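Local structure of glutathione transferase (Phanerochaete chrysosporium, 4F0C) at residues H64-F69 against V82-P87; F91-S94 against D98-I101. The protein probably transfers glutathione to other molecules as a fungal Ure2p-type glutathione transferase, and binds oxidized glutathione. All coordinates share one frame; numbering follows the deposited sequence. Where two conformers were deposited one is given.

Contact 1 of 2, residues H64-F69 against V82-P87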
ATOM      1  N   HIS A  64      21.365 -13.243   1.521  1.00 11.33           N
ATOM      2  CA  HIS A  64      22.363 -14.222   1.130  1.00 13.69           C
ATOM      3  C   HIS A  64      22.552 -15.341   2.165  1.00 14.63           C
ATOM      4  O   HIS A  64      23.092 -16.391   1.835  1.00 16.78           O
ATOM      5  CB  HIS A  64      23.701 -13.530   0.819  1.00 13.45           C
ATOM      6  CG  HIS A  64      23.605 -12.502  -0.267  1.00 16.47           C
ATOM      7  ND1 HIS A  64      23.253 -12.822  -1.564  1.00 14.86           N
ATOM      8  CD2 HIS A  64      23.831 -11.166  -0.256  1.00 16.16           C
ATOM      9  CE1 HIS A  64      23.256 -11.723  -2.299  1.00 17.65           C
ATOM     10  NE2 HIS A  64      23.620 -10.706  -1.535  1.00 17.27           N
ATOM     11  N   TYR A  65      22.140 -15.103   3.416  1.00 12.00           N
ATOM     12  CA  TYR A  65      22.353 -16.094   4.481  1.00 15.79           C
ATOM     13  C   TYR A  65      21.093 -16.955   4.636  1.00 18.71           C
ATOM     14  O   TYR A  65      21.005 -17.792   5.529  1.00 16.84           O
ATOM     15  CB  TYR A  65      22.680 -15.431   5.829  1.00 10.85           C
ATOM     16  CG  TYR A  65      23.961 -14.597   5.874  1.00 12.05           C
ATOM     17  CD1 TYR A  65      24.808 -14.484   4.763  1.00 12.31           C
ATOM     18  CD2 TYR A  65      24.343 -13.948   7.070  1.00 12.47           C
ATOM     19  CE1 TYR A  65      26.005 -13.696   4.841  1.00 12.67           C
ATOM     20  CE2 TYR A  65      25.497 -13.185   7.149  1.00 13.38           C
ATOM     21  CZ  TYR A  65      26.316 -13.044   6.042  1.00 14.05           C
ATOM     22  OH  TYR A  65      27.458 -12.256   6.160  1.00 15.32           O
ATOM     23  N   TYR A  66      20.123 -16.733   3.759  1.00 12.15           N
ATOM     24  CA  TYR A  66      18.924 -17.578   3.727  1.00 12.53           C
ATOM     25  C   TYR A  66      18.672 -18.034   2.285  1.00 12.42           C
ATOM     26  O   TYR A  66      17.603 -17.798   1.737  1.00 13.11           O
ATOM     27  CB  TYR A  66      17.741 -16.790   4.281  1.00 13.14           C
ATOM     28  CG  TYR A  66      16.477 -17.607   4.538  1.00 15.32           C
ATOM     29  CD1 TYR A  66      16.529 -18.785   5.290  1.00 18.59           C
ATOM     30  CD2 TYR A  66      15.249 -17.188   4.033  1.00 13.75           C
ATOM     31  CE1 TYR A  66      15.357 -19.526   5.547  1.00 24.60           C
ATOM     32  CE2 TYR A  66      14.079 -17.911   4.281  1.00 15.46           C
ATOM     33  CZ  TYR A  66      14.143 -19.082   5.040  1.00 23.54           C
ATOM     34  OH  TYR A  66      12.991 -19.813   5.294  1.00 24.91           O
ATOM     35  N   ASN A  67      19.685 -18.652   1.681  0.55 12.95           N
ATOM     36  CA  ASN A  67      19.585 -19.215   0.334  0.55 18.18           C
ATOM     37  C   ASN A  67      19.196 -18.190  -0.738  0.55 16.47           C
ATOM     38  O   ASN A  67      18.518 -18.538  -1.700  0.55 13.27           O
ATOM     39  CB  ASN A  67      18.599 -20.398   0.305  0.55 19.18           C
ATOM     40  CG  ASN A  67      18.815 -21.368   1.461  0.55 23.84           C
ATOM     41  OD1 ASN A  67      19.786 -22.122   1.471  0.55 25.74           O
ATOM     42  ND2 ASN A  67      17.913 -21.343   2.445  0.55 25.31           N
ATOM     43  N   ASP A  68      19.648 -16.947  -0.571  1.00 14.62           N
ATOM     44  CA  ASP A  68      19.365 -15.855  -1.520  1.00 15.65           C
ATOM     45  C   ASP A  68      17.880 -15.582  -1.684  1.00 15.27           C
ATOM     46  O   ASP A  68      17.409 -15.236  -2.774  1.00 13.89           O
ATOM     47  CB  ASP A  68      20.038 -16.109  -2.885  1.00 21.06           C
ATOM     48  CG  ASP A  68      21.559 -15.967  -2.818  1.00 26.34           C
ATOM     49  OD1 ASP A  68      22.078 -15.283  -1.908  1.00 20.00           O
ATOM     50  OD2 ASP A  68      22.235 -16.552  -3.664  1.00 24.64           O
ATOM     51  N   PHE A  69      17.142 -15.736  -0.593  1.00 11.97           N
ATOM     52  CA  PHE A  69      15.711 -15.420  -0.588  1.00 11.30           C
ATOM     53  C   PHE A  69      15.506 -13.945  -0.963  1.00 13.68           C
ATOM     54  O   PHE A  69      16.240 -13.072  -0.487  1.00 15.01           O
ATOM     55  CB  PHE A  69      15.157 -15.673   0.823  1.00 10.89           C
ATOM     56  CG  PHE A  69      13.648 -15.755   0.891  1.00 16.21           C
ATOM     57  CD1 PHE A  69      13.007 -16.974   0.700  1.00 18.22           C
ATOM     58  CD2 PHE A  69      12.879 -14.624   1.195  1.00 13.20           C
ATOM     59  CE1 PHE A  69      11.625 -17.080   0.794  1.00 16.14           C
ATOM     60  CE2 PHE A  69      11.465 -14.722   1.296  1.00 10.53           C
ATOM     61  CZ  PHE A  69      10.851 -15.943   1.100  1.00 11.05           C
ATOM     62  N   VAL A  82      12.094  -7.906  10.305  1.00  8.46           N
ATOM     63  CA  VAL A  82      11.768  -8.044  11.735  1.00 11.94           C
ATOM     64  C   VAL A  82      11.263  -9.439  12.110  1.00 12.84           C
ATOM     65  O   VAL A  82      11.527  -9.907  13.230  1.00 10.29           O
ATOM     66  CB  VAL A  82      10.812  -6.951  12.306  1.00 11.29           C
ATOM     67  CG1 VAL A  82      11.462  -5.559  12.185  1.00 11.77           C
ATOM     68  CG2 VAL A  82       9.419  -6.997  11.641  1.00 11.59           C
ATOM     69  N   GLU A  83      10.529 -10.103  11.223  0.53  9.15           N
ATOM     70  CA  GLU A  83      10.114 -11.464  11.539  0.53 11.29           C
ATOM     71  C   GLU A  83      11.323 -12.380  11.765  0.53 11.44           C
ATOM     72  O   GLU A  83      11.368 -13.178  12.718  0.53  9.72           O
ATOM     73  CB  GLU A  83       9.182 -12.010  10.449  0.53 13.69           C
ATOM     74  CG  GLU A  83       7.763 -11.460  10.586  0.53 20.82           C
ATOM     75  CD  GLU A  83       7.007 -12.094  11.755  0.53 25.71           C
ATOM     76  OE1 GLU A  83       6.017 -11.499  12.227  0.53 32.78           O
ATOM     77  OE2 GLU A  83       7.400 -13.193  12.196  0.53 32.67           O
ATOM     78  N   LYS A  84      12.325 -12.252  10.908  1.00 10.97           N
ATOM     79  CA  LYS A  84      13.429 -13.202  10.964  1.00 14.09           C
ATOM     80  C   LYS A  84      14.620 -12.764  11.803  1.00 15.91           C
ATOM     81  O   LYS A  84      15.378 -13.607  12.265  1.00 14.53           O
ATOM     82  CB  LYS A  84      13.899 -13.575   9.539  1.00 16.26           C
ATOM     83  CG  LYS A  84      12.982 -14.597   8.871  1.00 19.81           C
ATOM     84  CD  LYS A  84      13.565 -15.205   7.575  1.00 24.73           C
ATOM     85  CE  LYS A  84      14.920 -15.876   7.731  1.00 20.50           C
ATOM     86  NZ  LYS A  84      14.924 -17.209   8.417  1.00 23.14           N
ATOM     87  N   TYR A  85      14.791 -11.456  11.984  1.00 11.46           N
ATOM     88  CA  TYR A  85      16.026 -10.919  12.555  1.00 12.46           C
ATOM     89  C   TYR A  85      15.804  -9.842  13.636  1.00 12.53           C
ATOM     90  O   TYR A  85      16.726  -9.086  13.969  1.00 14.79           O
ATOM     91  CB  TYR A  85      16.937 -10.359  11.451  1.00 12.93           C
ATOM     92  CG  TYR A  85      17.258 -11.397  10.381  1.00 10.87           C
ATOM     93  CD1 TYR A  85      18.074 -12.495  10.681  1.00 13.61           C
ATOM     94  CD2 TYR A  85      16.698 -11.307   9.099  1.00 12.03           C
ATOM     95  CE1 TYR A  85      18.354 -13.453   9.722  1.00 16.10           C
ATOM     96  CE2 TYR A  85      16.985 -12.255   8.121  1.00 11.99           C
ATOM     97  CZ  TYR A  85      17.801 -13.349   8.449  1.00 15.62           C
ATOM     98  OH  TYR A  85      18.115 -14.319   7.501  1.00 15.61           O
ATOM     99  N   ASP A  86      14.620  -9.840  14.228  1.00 10.26           N
ATOM    100  CA  ASP A  86      14.358  -8.994  15.397  1.00 10.46           C
ATOM    101  C   ASP A  86      13.747  -9.832  16.527  1.00 12.53           C
ATOM    102  O   ASP A  86      12.590  -9.594  16.945  1.00 15.06           O
ATOM    103  CB  ASP A  86      13.437  -7.805  14.993  1.00 10.66           C
ATOM    104  CG  ASP A  86      13.237  -6.797  16.132  1.00 10.96           C
ATOM    105  OD1 ASP A  86      14.118  -6.714  17.036  1.00 11.87           O
ATOM    106  OD2 ASP A  86      12.229  -6.058  16.091  1.00 10.21           O
ATOM    107  N   PRO A  87      14.490 -10.856  17.008  1.00 16.58           N
ATOM    108  CA  PRO A  87      13.882 -11.799  17.964  1.00 11.95           C
ATOM    109  C   PRO A  87      13.578 -11.152  19.327  1.00 12.36           C
ATOM    110  O   PRO A  87      12.753 -11.669  20.098  1.00 19.05           O
ATOM    111  CB  PRO A  87      14.959 -12.896  18.119  1.00 16.05           C
ATOM    112  CG  PRO A  87      16.251 -12.167  17.815  1.00 19.63           C
ATOM    113  CD  PRO A  87      15.879 -11.233  16.676  1.00 16.64           C
TER
HETATM  114  O   HOH W   1      12.740 -18.730   8.249  1.00 40.51           O
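The ammonium end of K84 lies over one face of the Y66 ring, with NZ 3.8 Å from the ring centroid and 15° off the normal, a cation-pi interaction. CE follows the charge onto the same face, 3.9 Å from the centroid, and adds a CH-pi contact. The lysine reaches this place by folding: its chain turns at chi3 (57°) and again at chi4 (74°), which brings the last two atoms flat across the ring, and the two side chains cross at about a right angle. NZ also hydrogen-bonds to a water at 2.7 Å, which in turn makes a weak bond to OH of Y66, so charge and phenol are joined through solvent as well as through the ring. Tyrosine suits the position because its face takes a cation while its hydroxyl remains available for polar partners; here OH is hydrogen-bonded to D97 of the second subunit, its main polar partner.

Y85 adds a looser touch, its OH 4.1 Å from CB of Y66. D63, just before the loop, holds that hydroxyl by a hydrogen bond, while CB of K84 lies over one face of the Y85 ring.

Y66 opens a type I' turn that ends at F69, closed by F69 N to Y66 O at 3.1 Å, with N67 and D68 both in the left-handed conformation such a turn requires. Across the loop, H64 ND1 donates to D68 OD1 at 2.7 Å, the oxygen lying near the imidazole plane while the nitrogen approaches from above the carboxylate plane; NE2 of H64 is bonded to T8. The whole is a beta hairpin connection between strands 60-63 and 69-72 of the thioredoxin-like domain, with Y66, where the turn begins, resting against K84 and Y85 at the end of helix 74-85, beside the dimer interface.

Contact 2 of 2, residues F91-S94 against D98-I101; sequences FSVS and DKII
The loop that leads from the thioredoxin-like N-terminal domain of a glutathione transferase into its helical C-terminal domain doubles back here on the first turns of helix 96-126. V93 makes the apolar part of the contact. Its CB lies 3.6 Å from CB of D98, and the two side chains cross at about a right angle. With CG1 anti to the carbonyl carbon (chi1 -69°), CG2 falls between the backbone N and the carbonyl carbon, and from there presses on the helix backbone, 3.4 Å from N of K99. A branched side chain suits this buried spot because both methyls touch CB of D98, while CG2 alone goes on to meet the backbone at D98 C and K99 N.

Polar groups meet around this valine through water. One water accepts from S94 N at 3.0 Å and donates to D98 OD2 at 2.7 Å, linking a loop amide to the carboxylate. A second donates to S94 O and accepts from K99 NZ at 3.2 Å. K99 runs alongside the loop with its chain extended beyond CG, placing CG 3.8 Å from V93 CG2 and CE 3.2 Å from S94 O; the length of lysine thus provides both a hydrocarbon flank for the loop and a charge at its end. Cut back to an alanine here, the side chain would probably uncover the V93 methyl on that flank and leave the water at S94 O without its lysine partner.

Outside the pair, T95 OG1 accepts from D98 N in the opening turn of the helix, and K165 holds S92 O. Together these contacts fasten the end of an interdomain linker to the start of a long helix, an arrangement belonging to the two-domain glutathione transferase fold.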
ATOM      1  N   PHE A  91      12.120  -3.516  17.335  1.00 13.06           N
ATOM      2  CA  PHE A  91      11.452  -2.636  16.362  1.00 11.15           C
ATOM      3  C   PHE A  91      10.192  -3.279  15.843  1.00 10.39           C
ATOM      4  O   PHE A  91       9.786  -3.021  14.706  1.00 11.52           O
ATOM      5  CB  PHE A  91      12.410  -2.319  15.192  1.00 13.88           C
ATOM      6  CG  PHE A  91      13.692  -1.690  15.655  1.00 15.06           C
ATOM      7  CD1 PHE A  91      13.715  -0.367  16.050  1.00 11.07           C
ATOM      8  CD2 PHE A  91      14.846  -2.445  15.780  1.00 14.37           C
ATOM      9  CE1 PHE A  91      14.881   0.223  16.527  1.00 12.19           C
ATOM     10  CE2 PHE A  91      16.018  -1.859  16.260  1.00 14.05           C
ATOM     11  CZ  PHE A  91      16.022  -0.531  16.643  1.00 13.72           C
ATOM     12  N   SER A  92       9.583  -4.145  16.663  1.00 10.28           N
ATOM     13  CA  SER A  92       8.417  -4.927  16.207  1.00 12.61           C
ATOM     14  C   SER A  92       7.707  -5.467  17.453  1.00 10.32           C
ATOM     15  O   SER A  92       8.069  -5.106  18.593  1.00 11.22           O
ATOM     16  CB  SER A  92       8.856  -6.070  15.257  1.00 10.09           C
ATOM     17  OG  SER A  92       9.742  -6.972  15.942  1.00 11.14           O
ATOM     18  N   VAL A  93       6.700  -6.306  17.253  1.00  8.71           N
ATOM     19  CA  VAL A  93       5.815  -6.716  18.346  1.00  9.33           C
ATOM     20  C   VAL A  93       5.598  -8.223  18.372  1.00 11.43           C
ATOM     21  O   VAL A  93       5.812  -8.900  17.362  1.00 14.93           O
ATOM     22  CB  VAL A  93       4.436  -5.978  18.271  1.00  8.94           C
ATOM     23  CG1 VAL A  93       4.613  -4.493  18.595  1.00 11.66           C
ATOM     24  CG2 VAL A  93       3.774  -6.125  16.897  1.00  9.75           C
ATOM     25  N   SER A  94       5.142  -8.744  19.507  1.00 14.44           N
ATOM     26  CA  SER A  94       5.012 -10.202  19.642  1.00 17.71           C
ATOM     27  C   SER A  94       3.569 -10.743  19.550  1.00 20.14           C
ATOM     28  O   SER A  94       3.343 -11.796  18.951  1.00 23.86           O
ATOM     29  CB  SER A  94       5.694 -10.692  20.923  1.00 17.92           C
ATOM     30  OG  SER A  94       5.156 -10.017  22.021  1.00 25.18           O
ATOM     31  N   ASP A  98      -1.172  -6.908  18.489  1.00 13.26           N
ATOM     32  CA  ASP A  98      -0.234  -5.845  18.152  1.00  9.41           C
ATOM     33  C   ASP A  98       0.278  -5.997  16.708  1.00 11.01           C
ATOM     34  O   ASP A  98       0.416  -5.005  15.975  1.00 10.27           O
ATOM     35  CB  ASP A  98       0.966  -5.826  19.117  1.00  6.64           C
ATOM     36  CG  ASP A  98       0.608  -5.321  20.512  1.00 20.87           C
ATOM     37  OD1 ASP A  98      -0.440  -4.669  20.673  1.00 14.19           O
ATOM     38  OD2 ASP A  98       1.421  -5.534  21.437  1.00 17.58           O
ATOM     39  N   LYS A  99       0.592  -7.226  16.304  1.00  8.38           N
ATOM     40  CA  LYS A  99       1.088  -7.452  14.947  1.00  9.69           C
ATOM     41  C   LYS A  99       0.116  -6.981  13.867  1.00  9.71           C
ATOM     42  O   LYS A  99       0.531  -6.388  12.863  1.00  8.01           O
ATOM     43  CB  LYS A  99       1.400  -8.933  14.711  1.00 13.88           C
ATOM     44  CG  LYS A  99       2.688  -9.421  15.372  1.00 15.26           C
ATOM     45  CD  LYS A  99       2.846 -10.936  15.132  1.00 20.80           C
ATOM     46  CE  LYS A  99       4.046 -11.506  15.855  1.00 28.86           C
ATOM     47  NZ  LYS A  99       4.145 -12.978  15.505  1.00 33.07           N
ATOM     48  N   ILE A 100      -1.160  -7.277  14.035  1.00  8.96           N
ATOM     49  CA  ILE A 100      -2.101  -6.914  12.980  1.00 10.15           C
ATOM     50  C   ILE A 100      -2.269  -5.393  12.901  1.00 10.32           C
ATOM     51  O   ILE A 100      -2.444  -4.820  11.805  1.00  9.93           O
ATOM     52  CB  ILE A 100      -3.442  -7.635  13.097  1.00 12.11           C
ATOM     53  CG1 ILE A 100      -4.275  -7.433  11.815  1.00 12.36           C
ATOM     54  CG2 ILE A 100      -4.211  -7.241  14.413  1.00 10.83           C
ATOM     55  CD1 ILE A 100      -3.610  -8.016  10.547  1.00 13.76           C
ATOM     56  N   ILE A 101      -2.181  -4.724  14.049  1.00  7.28           N
ATOM     57  CA  ILE A 101      -2.300  -3.262  14.025  1.00  7.05           C
ATOM     58  C   ILE A 101      -1.001  -2.639  13.476  1.00  8.16           C
ATOM     59  O   ILE A 101      -1.039  -1.650  12.738  1.00  8.43           O
ATOM     60  CB  ILE A 101      -2.640  -2.722  15.448  1.00 11.76           C
ATOM     61  CG1 ILE A 101      -4.006  -3.260  15.886  1.00 10.77           C
ATOM     62  CG2 ILE A 101      -2.580  -1.162  15.480  1.00 11.51           C
ATOM     63  CD1 ILE A 101      -5.170  -2.953  14.867  1.00 11.75           C
TER
HETATM   64  O   HOH W   2       3.240  -7.462  21.421  1.00 18.23           O
HETATM   65  O   HOH W   3       1.984 -14.175  17.552  1.00 46.60           O

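In the fold
Contacts 1 and 2 follow one another along the chain, their centres 18 Å apart, on either end of the link between helix 74-85 and helix 96-126. D86 joins them: its OD2 is 2.7 Å from OG of S92 and 2.8 Å from N of F91, both probable hydrogen bonds, so one carboxylate fixes the beginning of 91-94 to the end of 82-87. V82 adds packing, CB to CB of S92 at 3.6 Å. Both contacts also touch the second subunit, contact 1 through D97 and F96 of that chain, contact 2 through its A76 and V70. Contact 1 is internal to the thioredoxin-like domain, and contact 2 fastens the linker to the first helix of the helical domain; one bound glutathione disulfide lies between these domains.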